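Local coordinates for putative fumarylpyruvate hydrolase (Burkholderia cenocepacia, PDB 4MAQ), which is a putative hydrolase of the fumarylacetoacetate hydrolase (FAH) family, whose precise role is not established, at residues B[86-91]-B[211-216]. Residues are numbered along the deposited sequence; the frame is centred on the assembly and turned at random.
Sequences HHEIEL and AGVGAL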
loop_
_atom_site.group_PDB
_atom_site.type_symbol
_atom_site.label_atom_id
_atom_site.label_comp_id
_atom_site.label_asym_id
_atom_site.label_seq_id
_atom_site.Cartn_x
_atom_site.Cartn_y
_atom_site.Cartn_z
ATOM N N HIS B 86 17.889 6.751 -2.175
ATOM C CA HIS B 86 18.192 7.581 -1.010
ATOM C C HIS B 86 17.795 6.929 0.300
ATOM O O HIS B 86 16.856 6.122 0.332
ATOM C CB HIS B 86 17.529 8.949 -1.135
ATOM C CG HIS B 86 18.277 9.857 -2.064
ATOM N ND1 HIS B 86 18.330 11.222 -1.898
ATOM C CD2 HIS B 86 19.037 9.579 -3.152
ATOM C CE1 HIS B 86 19.066 11.750 -2.861
ATOM N NE2 HIS B 86 19.515 10.773 -3.629
ATOM N N HIS B 87 18.485 7.321 1.376
ATOM C CA HIS B 87 18.181 6.859 2.739
ATOM C C HIS B 87 17.565 7.966 3.572
ATOM O O HIS B 87 17.957 9.126 3.454
ATOM C CB HIS B 87 19.465 6.395 3.466
ATOM C CG HIS B 87 20.554 7.440 3.532
ATOM N ND1 HIS B 87 20.525 8.509 4.412
ATOM C CD2 HIS B 87 21.693 7.584 2.810
ATOM C CE1 HIS B 87 21.619 9.244 4.241
ATOM N NE2 HIS B 87 22.327 8.718 3.254
ATOM N N GLU B 88 16.633 7.577 4.436
ATOM C CA GLU B 88 16.118 8.442 5.496
ATOM C C GLU B 88 15.935 7.610 6.759
ATOM O O GLU B 88 15.031 6.760 6.825
ATOM C CB GLU B 88 14.778 9.067 5.107
ATOM C CG GLU B 88 14.875 10.084 3.994
ATOM C CD GLU B 88 13.522 10.420 3.439
ATOM O OE1 GLU B 88 12.640 10.779 4.237
ATOM O OE2 GLU B 88 13.333 10.300 2.222
ATOM N N ILE B 89 16.778 7.851 7.767
ATOM C CA ILE B 89 16.663 7.148 9.061
ATOM C C ILE B 89 15.411 7.639 9.827
ATOM O O ILE B 89 15.165 8.847 9.897
ATOM C CB ILE B 89 17.933 7.392 9.927
ATOM C CG1 ILE B 89 17.915 6.575 11.221
ATOM C CG2 ILE B 89 18.164 8.871 10.256
ATOM C CD1 ILE B 89 18.204 5.130 10.950
ATOM N N GLU B 90 14.645 6.717 10.420
ATOM C CA GLU B 90 13.388 7.085 11.115
ATOM C C GLU B 90 13.120 6.199 12.313
ATOM O O GLU B 90 13.395 5.009 12.263
ATOM C CB GLU B 90 12.203 7.011 10.153
ATOM C CG GLU B 90 12.504 7.754 8.867
ATOM C CD GLU B 90 11.325 8.236 8.073
ATOM O OE1 GLU B 90 10.177 8.231 8.545
ATOM O OE2 GLU B 90 11.621 8.685 6.947
ATOM N N LEU B 91 12.514 6.786 13.348
ATOM C CA LEU B 91 11.879 6.021 14.417
ATOM C C LEU B 91 10.589 5.387 13.888
ATOM O O LEU B 91 9.753 6.072 13.312
ATOM C CB LEU B 91 11.575 6.895 15.645
ATOM C CG LEU B 91 10.883 6.164 16.793
ATOM C CD1 LEU B 91 11.856 5.245 17.506
ATOM C CD2 LEU B 91 10.298 7.174 17.768
ATOM N N ALA B 211 17.841 15.929 9.066
ATOM C CA ALA B 211 18.553 16.345 7.866
ATOM C C ALA B 211 19.568 15.297 7.403
ATOM O O ALA B 211 19.987 14.403 8.155
ATOM C CB ALA B 211 19.245 17.684 8.103
ATOM N N GLY B 212 19.958 15.416 6.151
ATOM C CA GLY B 212 21.072 14.627 5.646
ATOM C C GLY B 212 20.681 13.475 4.747
ATOM O O GLY B 212 21.517 12.607 4.442
ATOM N N VAL B 213 19.424 13.455 4.300
ATOM C CA VAL B 213 19.004 12.507 3.256
ATOM C C VAL B 213 20.042 12.540 2.136
ATOM O O VAL B 213 20.492 13.616 1.718
ATOM C CB VAL B 213 17.588 12.842 2.680
ATOM C CG1 VAL B 213 17.531 14.279 2.152
ATOM C CG2 VAL B 213 17.193 11.872 1.558
ATOM N N GLY B 214 20.454 11.363 1.664
ATOM C CA GLY B 214 21.468 11.283 0.617
ATOM C C GLY B 214 21.429 9.922 -0.025
ATOM O O GLY B 214 20.615 9.083 0.342
ATOM N N ALA B 215 22.298 9.705 -1.005
ATOM C CA ALA B 215 22.280 8.478 -1.812
ATOM C C ALA B 215 23.032 7.298 -1.185
ATOM O O ALA B 215 24.003 7.481 -0.432
ATOM C CB ALA B 215 22.841 8.776 -3.190
ATOM N N LEU B 216 22.599 6.093 -1.549
ATOM C CA LEU B 216 23.278 4.823 -1.242
ATOM C C LEU B 216 23.730 4.202 -2.548
ATOM O O LEU B 216 22.950 4.132 -3.493
ATOM C CB LEU B 216 22.326 3.847 -0.551
ATOM C CG LEU B 216 21.829 4.265 0.826
ATOM C CD1 LEU B 216 20.771 3.265 1.314
ATOM C CD2 LEU B 216 22.990 4.413 1.798
HETATM O O HOH W 1 24.494 9.320 1.717
#
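His86 and His87 turn their rings to opposite sides of the Gly214 carbonyl through different first torsions: in His86, CG stands anti to the carbonyl carbon (chi1 -78°), whereas in His87 it lies between the backbone N and the carbonyl carbon (chi1 56°). The His86 ring lies flat against the Gly214-Ala215 peptide, Gly214 C being 3.7 Å above its plane and over its centre; Gly214 CA adds a CH-pi contact over the ring face. His87 presents a face to the carbonyl oxygen, with CD2 3.1 Å from Gly214 O. That oxygen accepts the backbone hydrogen bond from His87 N at 3.0 Å, close to straight, and His86 CA-H approaches it too. In this FAH-family fold the short, weakly bonded strand 214-216 meets strand 85-95 at one antiparallel, non-hydrogen-bonded pair, His86 CA to Ala215 CA 4.3 Å, but the segment axes make 114°, and residues 211-213 swing away. At the His87 edge, water 1 bonds NE2 at 2.7 Å and donates to Ala215 O, while ND1 bonds Gln175 OE1 of strand 172-178; polar partners at both nitrogens would fix the ring's rotation. Leu216 CD2 packs 3.6 Å from His87 CD2, the side chains crossing nearly at right angles. Val213 CG2 wedges between His86 ND1 and Glu88 CG, and covers His87 O at 3.4 Å, a carbonyl without a conventional hydrogen-bond partner that receives a Val213 CA-H contact.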